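Local coordinates for hypothetical protein Atu2144 (Agrobacterium tumefaciens, PDB 2ODF), which is of unknown function but is probably a metal-dependent amidohydrolase related to N-formylglutamate amidohydrolases, at residues Thr76-Arg81 and Val128-Arg133; Ser155-Pro158 and Phe164-Val167; Leu179-Leu184 and Val194-Pro199. All blocks are in the same frame, centred on the assembly; numbering follows the deposited sequence.

Contact 1: Thr76-Arg81 and Val128-Arg133; sequences TLVYQR and VPFHDR
Phe130 carries most of this contact: its ring reaches from helix 116-143 to the strand Leu77-Gln80, which runs almost exactly antiparallel to the helix segment (172°), with the two axes 9.2 Å apart. CG lies anti to the backbone N (chi1 -180°), which sends the ring straight out from the helix with CE1 leading. CE1 of Phe130 meets the strand backbone where Tyr79 hands over to Gln80, 3.7 Å from Tyr79 C and 3.6 Å from Gln80 N. Tyr79 C lies at the edge of the ring, near its plane. CE1 of Phe130 also packs on CG1 of Val78 at 3.9 Å, while CD1 of Phe130 lies 4.0 Å from CB of Gln80.

His131, next along, points away from the strand, but its imidazole turns back beside Phe130: CD2 of Phe130 sits 3.7 Å above the His131 ring plane, over its centre. Both imidazole nitrogens are taken, ND1 by NE2 of His213 and NE2 by the carbonyl O of Cys89. Asp132 looks outward to the dimer interface, where OD1 is hydrogen-bonded to OG of Ser124 of the second subunit. Arg133 starts toward the strand, and its aliphatic CG lies 4.6 Å from Val78 CG1.

Across the strand and helix the links are thus apolar or van der Waals. Between these two segments helix 116-143 meets the sheet mainly through one aromatic ring, with no polar bond to fix the register, while His131 and Asp132 are bonded elsewhere.

Contact 2: Ser155-Pro158 and Phe164-Val167; sequences SFTP and FREV
Arg165 and Phe156 meet nearly square, with the guanidinium and ring planes 85° apart. NH2 of Arg165 comes to the edge of the ring, near its plane, 3.8 Å from CD2 of Phe156, so the charge does not lie over the aromatic face. What directs the guanidinium is the carbonyl of Thr157. NH2 of Arg165 donates to Thr157 O at 2.9 Å along a fairly straight path (162°), in the carbonyl plane and on a lone pair, and the oxygen also lies close to the guanidinium plane. NE adds a weak second bond to the same oxygen. The arginine chain bends at chi3 (-76°), which turns the flat group toward the carbonyl of Thr157, just past the end of strand 149-156, and the methyl CG2 of Thr157 presses on NH2 of Arg165 from 3.4 Å. NH1 has a weak bond to the hydroxyl of Tyr200.

These residues stand at the base of a beta-hairpin, the small antiparallel pair 159-160 and 163-164 that comes between strands 149-156 and 169-172 in the chain and projects beyond the main sheet. Its two ends are joined through the backbone as well: Arg165 N donates to Pro158 O at 2.9 Å. Beside this bond the Phe164 ring leans against the proline, its CE1 4.0 Å from CB of Pro158.

At the far end of the Phe156 ring, the partner is Val167. CZ of Phe156 approaches the carbonyl O of Val167 at 3.3 Å, the oxygen in the ring plane at its edge, and CG1 of Val167 packs on CZ of Phe156 from 3.9 Å. That carbonyl oxygen is buried here without a hydrogen-bond partner in the model. The carbonyl of Arg165, by contrast, is held by NH1 of Arg227 on strand 220-227.

Contact 3: Leu179-Leu184 and Val194-Pro199; sequences LADAML and VRRNDP
The helix segment carrying Asp181 and Leu184 and the strand 194-196 that they touch run roughly antiparallel, crossing at -150° with their axes 9.3 Å apart. Arg196 leaves the strand with CG anti to its own N (chi1 -179°), and a bend further along at chi3 brings the guanidinium alongside the helix. There it grips one oxygen end-on with both terminal nitrogens: NH1 of Arg196 is 2.9 Å and NH2 3.1 Å from OD1 of Asp181. OD1 lies close to the guanidinium plane, but with both nitrogens on OD1 and the carboxylate turned 67° from the guanidinium, the salt bridge is not the flat, two-oxygen kind. The other oxygen, OD2, is hydrogen-bonded to OG of Ser177, which helps fix the rotation of the carboxylate.

Leu184 packs against the same guanidinium. Its CD1 sits over the centre of one guanidinium face, 3.5 Å from CZ of Arg196, and equally close to CB of the same residue. The other methyl of Leu184, CD2, packs 3.9 Å from CG1 of Val194.

The contact closes the last part of a beta-alpha-beta unit made of strand 169-172, helix 178-186 and strand 194-196. Strand 194-196 is outermost in the sheet of this chain and pairs in parallel with 169-172. Inward of the contact, Met183 lies between Ile171 of that strand and helix 234-256.

Going from the N terminus, contact 1 closes first: 46 residues separate Arg81 from Val128, where helix 116-143 runs back alongside strand 77-80. The chain then enters strand 149-156, whose end opens contact 2, a short closure round the hairpin 159-164. Contact 3 follows beyond strand 169-172, closing the connection from helix 178-186 to strand 194-196. The three closures come in series, none nested or crossed. All reach the same mixed sheet, contact 1 about 26 Å from contact 2 and 25 Å from contact 3, centre to centre, across the chain's centre. Contacts 2 and 3 touch: Phe156 and Arg165 pack on Pro199, and Val167 on Arg195 and Asp198, joining the hairpin base to the edge strand and the turn that follows it.

Contact 1: Thr76-Arg81 and Val128-Arg133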
loop_
_atom_site.group_PDB
_atom_site.type_symbol
_atom_site.label_atom_id
_atom_site.label_comp_id
_atom_site.label_asym_id
_atom_site.label_seq_id
_atom_site.Cartn_x
_atom_site.Cartn_y
_atom_site.Cartn_z
ATOM N N THR A 76 22.997 7.003 -9.728
ATOM C CA THR A 76 21.651 6.587 -10.066
ATOM C C THR A 76 20.596 7.540 -9.472
ATOM O O THR A 76 20.724 8.046 -8.341
ATOM C CB THR A 76 21.414 5.168 -9.559
ATOM O OG1 THR A 76 22.359 4.295 -10.176
ATOM C CG2 THR A 76 19.977 4.692 -9.837
ATOM N N LEU A 77 19.557 7.770 -10.265
ATOM C CA LEU A 77 18.447 8.635 -9.882
ATOM C C LEU A 77 17.161 7.864 -10.081
ATOM O O LEU A 77 16.910 7.387 -11.178
ATOM C CB LEU A 77 18.402 9.898 -10.719
ATOM C CG LEU A 77 17.166 10.797 -10.669
ATOM C CD1 LEU A 77 16.883 11.280 -9.255
ATOM C CD2 LEU A 77 17.374 11.969 -11.627
ATOM N N VAL A 78 16.385 7.741 -9.015
ATOM C CA VAL A 78 15.050 7.146 -9.047
ATOM C C VAL A 78 14.051 8.245 -8.794
ATOM O O VAL A 78 14.164 8.980 -7.809
ATOM C CB VAL A 78 14.860 6.064 -7.991
ATOM C CG1 VAL A 78 13.448 5.425 -8.123
ATOM C CG2 VAL A 78 15.947 5.018 -8.109
ATOM N N TYR A 79 13.071 8.360 -9.688
ATOM C CA TYR A 79 12.111 9.435 -9.593
ATOM C C TYR A 79 10.696 8.946 -9.958
ATOM O O TYR A 79 10.511 7.951 -10.678
ATOM C CB TYR A 79 12.551 10.650 -10.401
ATOM C CG TYR A 79 12.541 10.481 -11.902
ATOM C CD1 TYR A 79 13.608 9.858 -12.560
ATOM C CD2 TYR A 79 11.497 10.961 -12.667
ATOM C CE1 TYR A 79 13.614 9.701 -13.933
ATOM C CE2 TYR A 79 11.507 10.814 -14.068
ATOM C CZ TYR A 79 12.565 10.177 -14.683
ATOM O OH TYR A 79 12.588 10.007 -16.065
ATOM N N GLN A 80 9.726 9.649 -9.401
ATOM C CA GLN A 80 8.310 9.389 -9.625
ATOM C C GLN A 80 7.858 10.196 -10.824
ATOM O O GLN A 80 8.135 11.404 -10.905
ATOM C CB GLN A 80 7.592 9.782 -8.330
ATOM C CG GLN A 80 6.122 9.643 -8.229
ATOM C CD GLN A 80 5.524 8.334 -8.754
ATOM O OE1 GLN A 80 5.547 7.276 -8.093
ATOM N NE2 GLN A 80 4.906 8.433 -9.893
ATOM N N ARG A 81 7.195 9.535 -11.772
ATOM C CA ARG A 81 6.780 10.184 -13.020
ATOM C C ARG A 81 5.396 10.861 -12.987
ATOM O O ARG A 81 5.015 11.489 -13.956
ATOM C CB ARG A 81 6.884 9.177 -14.174
ATOM C CG ARG A 81 8.322 8.706 -14.379
ATOM C CD ARG A 81 8.495 7.825 -15.566
ATOM N NE ARG A 81 8.247 8.535 -16.816
ATOM C CZ ARG A 81 7.138 8.431 -17.536
ATOM N NH1 ARG A 81 6.148 7.630 -17.147
ATOM N NH2 ARG A 81 7.025 9.135 -18.663
ATOM N N VAL A 128 3.734 1.889 -3.941
ATOM C CA VAL A 128 4.460 0.643 -3.712
ATOM C C VAL A 128 5.530 0.412 -4.801
ATOM O O VAL A 128 6.652 0.052 -4.467
ATOM C CB VAL A 128 3.514 -0.578 -3.402
ATOM C CG1 VAL A 128 4.323 -1.896 -3.340
ATOM C CG2 VAL A 128 2.767 -0.355 -2.046
ATOM N N PRO A 129 5.208 0.591 -6.098
ATOM C CA PRO A 129 6.241 0.432 -7.122
ATOM C C PRO A 129 7.447 1.346 -6.917
ATOM O O PRO A 129 8.578 0.873 -7.027
ATOM C CB PRO A 129 5.494 0.749 -8.457
ATOM C CG PRO A 129 4.086 0.388 -8.151
ATOM C CD PRO A 129 3.880 0.805 -6.719
ATOM N N PHE A 130 7.216 2.596 -6.529
ATOM C CA PHE A 130 8.273 3.550 -6.306
ATOM C C PHE A 130 9.234 3.069 -5.200
ATOM O O PHE A 130 10.439 2.930 -5.435
ATOM C CB PHE A 130 7.696 4.944 -6.014
ATOM C CG PHE A 130 8.742 5.989 -5.777
ATOM C CD1 PHE A 130 9.447 6.538 -6.846
ATOM C CD2 PHE A 130 9.041 6.412 -4.487
ATOM C CE1 PHE A 130 10.447 7.477 -6.605
ATOM C CE2 PHE A 130 10.042 7.338 -4.255
ATOM C CZ PHE A 130 10.742 7.861 -5.310
ATOM N N HIS A 131 8.701 2.793 -4.033
ATOM C CA HIS A 131 9.486 2.351 -2.940
ATOM C C HIS A 131 10.099 0.986 -3.139
ATOM O O HIS A 131 11.157 0.745 -2.685
ATOM C CB HIS A 131 8.755 2.539 -1.637
ATOM C CG HIS A 131 8.538 3.973 -1.289
ATOM N ND1 HIS A 131 9.555 4.799 -0.906
ATOM C CD2 HIS A 131 7.436 4.740 -1.351
ATOM C CE1 HIS A 131 9.081 6.010 -0.723
ATOM N NE2 HIS A 131 7.796 5.994 -0.973
ATOM N N ASP A 132 9.411 0.108 -3.833
ATOM C CA ASP A 132 9.927 -1.207 -4.107
ATOM C C ASP A 132 11.200 -1.102 -4.984
ATOM O O ASP A 132 12.095 -1.837 -4.841
ATOM C CB ASP A 132 8.878 -2.093 -4.770
ATOM C CG ASP A 132 7.911 -2.759 -3.774
ATOM O OD1 ASP A 132 8.039 -2.602 -2.575
ATOM O OD2 ASP A 132 7.046 -3.452 -4.231
ATOM N N ARG A 133 11.192 -0.193 -5.919
ATOM C CA ARG A 133 12.301 -0.067 -6.819
ATOM C C ARG A 133 13.500 0.502 -6.081
ATOM O O ARG A 133 14.560 0.071 -6.262
ATOM C CB ARG A 133 11.951 0.835 -7.976
ATOM C CG ARG A 133 12.995 0.903 -9.011
ATOM C CD ARG A 133 13.152 -0.390 -9.712
ATOM N NE ARG A 133 13.908 -0.209 -10.917
ATOM C CZ ARG A 133 13.396 0.210 -12.059
ATOM N NH1 ARG A 133 12.122 0.470 -12.149
ATOM N NH2 ARG A 133 14.155 0.351 -13.114
#

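Contact 2: Ser155-Pro158 and Phe164-Val167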
loop_
_atom_site.group_PDB
_atom_site.type_symbol
_atom_site.label_atom_id
_atom_site.label_comp_id
_atom_site.label_asym_id
_atom_site.label_seq_id
_atom_site.Cartn_x
_atom_site.Cartn_y
_atom_site.Cartn_z
ATOM N N SER A 155 12.196 20.733 -3.651
ATOM C CA SER A 155 12.146 22.194 -3.633
ATOM C C SER A 155 10.928 22.655 -2.877
ATOM O O SER A 155 9.942 21.896 -2.681
ATOM C CB SER A 155 12.213 22.831 -5.057
ATOM O OG SER A 155 11.025 22.660 -5.818
ATOM N N PHE A 156 11.009 23.897 -2.416
ATOM C CA PHE A 156 9.970 24.490 -1.618
ATOM C C PHE A 156 9.683 25.901 -2.075
ATOM O O PHE A 156 10.523 26.589 -2.652
ATOM C CB PHE A 156 10.274 24.430 -0.105
ATOM C CG PHE A 156 11.502 25.208 0.326
ATOM C CD1 PHE A 156 12.761 24.632 0.277
ATOM C CD2 PHE A 156 11.383 26.504 0.826
ATOM C CE1 PHE A 156 13.909 25.353 0.700
ATOM C CE2 PHE A 156 12.534 27.231 1.246
ATOM C CZ PHE A 156 13.783 26.621 1.197
ATOM N N THR A 157 8.447 26.294 -1.841
ATOM C CA THR A 157 7.920 27.571 -2.279
ATOM C C THR A 157 8.453 28.718 -1.382
ATOM O O THR A 157 8.567 28.571 -0.171
ATOM C CB THR A 157 6.383 27.472 -2.284
ATOM O OG1 THR A 157 5.837 28.446 -3.171
ATOM C CG2 THR A 157 5.843 27.637 -0.901
ATOM N N PRO A 158 8.832 29.857 -1.988
ATOM C CA PRO A 158 9.364 30.959 -1.172
ATOM C C PRO A 158 8.384 31.608 -0.185
ATOM O O PRO A 158 8.819 32.099 0.836
ATOM C CB PRO A 158 9.810 32.000 -2.204
ATOM C CG PRO A 158 9.802 31.336 -3.515
ATOM C CD PRO A 158 8.878 30.153 -3.435
ATOM N N PHE A 164 7.496 34.971 4.206
ATOM C CA PHE A 164 8.548 34.762 3.241
ATOM C C PHE A 164 9.673 33.962 3.927
ATOM O O PHE A 164 10.089 34.295 5.037
ATOM C CB PHE A 164 9.051 36.117 2.740
ATOM C CG PHE A 164 10.193 36.025 1.798
ATOM C CD1 PHE A 164 10.037 35.414 0.569
ATOM C CD2 PHE A 164 11.427 36.566 2.121
ATOM C CE1 PHE A 164 11.080 35.330 -0.321
ATOM C CE2 PHE A 164 12.490 36.474 1.240
ATOM C CZ PHE A 164 12.314 35.850 0.010
ATOM N N ARG A 165 10.146 32.908 3.264
ATOM C CA ARG A 165 11.157 32.036 3.830
ATOM C C ARG A 165 12.548 32.476 3.404
ATOM O O ARG A 165 12.891 32.468 2.233
ATOM C CB ARG A 165 10.832 30.569 3.487
ATOM C CG ARG A 165 9.494 30.201 4.168
ATOM C CD ARG A 165 9.152 28.733 4.330
ATOM N NE ARG A 165 8.717 28.136 3.098
ATOM C CZ ARG A 165 7.976 27.034 2.979
ATOM N NH1 ARG A 165 7.537 26.343 4.031
ATOM N NH2 ARG A 165 7.695 26.621 1.760
ATOM N N GLU A 166 13.332 32.932 4.368
ATOM C CA GLU A 166 14.676 33.391 4.059
ATOM C C GLU A 166 15.648 32.194 3.916
ATOM O O GLU A 166 16.726 32.344 3.327
ATOM C CB GLU A 166 15.154 34.416 5.101
ATOM C CG GLU A 166 14.380 35.771 5.027
ATOM C CD GLU A 166 14.640 36.672 6.230
ATOM O OE1 GLU A 166 15.778 36.681 6.760
ATOM O OE2 GLU A 166 13.695 37.363 6.669
ATOM N N VAL A 167 15.254 31.010 4.405
ATOM C CA VAL A 167 16.079 29.793 4.215
ATOM C C VAL A 167 16.146 29.463 2.735
ATOM O O VAL A 167 15.137 29.566 2.007
ATOM C CB VAL A 167 15.610 28.555 5.050
ATOM C CG1 VAL A 167 14.129 28.161 4.744
ATOM C CG2 VAL A 167 16.554 27.377 4.844
#

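Contact 3: Leu179-Leu184 and Val194-Pro199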
loop_
_atom_site.group_PDB
_atom_site.type_symbol
_atom_site.label_atom_id
_atom_site.label_comp_id
_atom_site.label_asym_id
_atom_site.label_seq_id
_atom_site.Cartn_x
_atom_site.Cartn_y
_atom_site.Cartn_z
ATOM N N LEU A 179 25.496 12.629 7.950
ATOM C CA LEU A 179 25.726 13.402 6.722
ATOM C C LEU A 179 25.265 14.840 6.871
ATOM O O LEU A 179 25.958 15.762 6.449
ATOM C CB LEU A 179 25.067 12.750 5.510
ATOM C CG LEU A 179 25.307 13.419 4.136
ATOM C CD1 LEU A 179 26.770 13.759 3.866
ATOM C CD2 LEU A 179 24.733 12.516 3.006
ATOM N N ALA A 180 24.105 15.040 7.482
ATOM C CA ALA A 180 23.565 16.373 7.666
ATOM C C ALA A 180 24.548 17.249 8.445
ATOM O O ALA A 180 24.802 18.389 8.069
ATOM C CB ALA A 180 22.201 16.315 8.410
ATOM N N ASP A 181 25.045 16.718 9.561
ATOM C CA ASP A 181 26.001 17.425 10.415
ATOM C C ASP A 181 27.231 17.838 9.622
ATOM O O ASP A 181 27.699 18.962 9.753
ATOM C CB ASP A 181 26.458 16.539 11.587
ATOM C CG ASP A 181 25.382 16.330 12.654
ATOM O OD1 ASP A 181 24.377 17.071 12.672
ATOM O OD2 ASP A 181 25.535 15.392 13.492
ATOM N N ALA A 182 27.771 16.913 8.835
ATOM C CA ALA A 182 28.929 17.170 7.998
ATOM C C ALA A 182 28.637 18.290 6.987
ATOM O O ALA A 182 29.477 19.168 6.773
ATOM C CB ALA A 182 29.357 15.895 7.263
ATOM N N MET A 183 27.465 18.254 6.356
ATOM C CA MET A 183 27.078 19.270 5.367
ATOM C C MET A 183 26.803 20.635 6.017
ATOM O O MET A 183 27.184 21.698 5.475
ATOM C CB MET A 183 25.838 18.811 4.576
ATOM C CG MET A 183 26.110 17.718 3.554
ATOM S SD MET A 183 24.697 17.074 2.582
ATOM C CE MET A 183 24.464 18.433 1.388
ATOM N N LEU A 184 26.172 20.629 7.183
ATOM C CA LEU A 184 25.890 21.879 7.838
ATOM C C LEU A 184 27.202 22.550 8.313
ATOM O O LEU A 184 27.340 23.764 8.253
ATOM C CB LEU A 184 24.915 21.659 8.989
ATOM C CG LEU A 184 23.496 21.449 8.466
ATOM C CD1 LEU A 184 22.631 20.682 9.485
ATOM C CD2 LEU A 184 22.859 22.794 8.056
ATOM N N VAL A 194 21.682 28.396 4.792
ATOM C CA VAL A 194 21.624 26.940 4.881
ATOM C C VAL A 194 21.263 26.584 6.304
ATOM O O VAL A 194 21.913 27.043 7.238
ATOM C CB VAL A 194 22.969 26.297 4.536
ATOM C CG1 VAL A 194 22.881 24.750 4.629
ATOM C CG2 VAL A 194 23.446 26.727 3.173
ATOM N N ARG A 195 20.194 25.813 6.493
ATOM C CA ARG A 195 19.692 25.544 7.830
ATOM C C ARG A 195 19.247 24.098 7.994
ATOM O O ARG A 195 18.832 23.462 7.034
ATOM C CB ARG A 195 18.502 26.445 8.130
ATOM C CG ARG A 195 18.771 27.946 8.007
ATOM C CD ARG A 195 18.872 28.588 9.325
ATOM N NE ARG A 195 19.025 30.051 9.261
ATOM C CZ ARG A 195 20.162 30.691 8.980
ATOM N NH1 ARG A 195 21.296 30.027 8.722
ATOM N NH2 ARG A 195 20.170 32.022 8.973
ATOM N N ARG A 196 19.359 23.606 9.224
ATOM C CA ARG A 196 19.017 22.249 9.587
ATOM C C ARG A 196 17.505 22.155 9.766
ATOM O O ARG A 196 16.899 22.972 10.489
ATOM C CB ARG A 196 19.667 21.901 10.923
ATOM C CG ARG A 196 19.406 20.503 11.426
ATOM C CD ARG A 196 19.817 20.374 12.893
ATOM N NE ARG A 196 21.245 20.618 13.030
ATOM C CZ ARG A 196 22.192 19.718 12.791
ATOM N NH1 ARG A 196 21.879 18.485 12.428
ATOM N NH2 ARG A 196 23.460 20.050 12.929
ATOM N N ASN A 197 16.917 21.148 9.141
ATOM C CA ASN A 197 15.493 20.858 9.264
ATOM C C ASN A 197 14.637 22.111 9.200
ATOM O O ASN A 197 13.817 22.370 10.077
ATOM C CB ASN A 197 15.215 20.063 10.544
ATOM C CG ASN A 197 15.709 18.643 10.443
ATOM O OD1 ASN A 197 16.296 18.092 11.365
ATOM N ND2 ASN A 197 15.518 18.065 9.311
ATOM N N ASP A 198 14.813 22.839 8.107
ATOM C CA ASP A 198 14.140 24.089 7.866
ATOM C C ASP A 198 14.103 24.188 6.353
ATOM O O ASP A 198 15.155 24.155 5.738
ATOM C CB ASP A 198 15.014 25.203 8.455
ATOM C CG ASP A 198 14.310 26.539 8.585
ATOM O OD1 ASP A 198 13.254 26.775 7.972
ATOM O OD2 ASP A 198 14.881 27.390 9.286
ATOM N N PRO A 199 12.908 24.354 5.742
ATOM C CA PRO A 199 11.608 24.738 6.298
ATOM C C PRO A 199 10.772 23.629 6.915
ATOM O O PRO A 199 9.708 23.906 7.480
ATOM C CB PRO A 199 10.885 25.321 5.082
ATOM C CG PRO A 199 11.400 24.502 3.959
ATOM C CD PRO A 199 12.825 24.184 4.278
#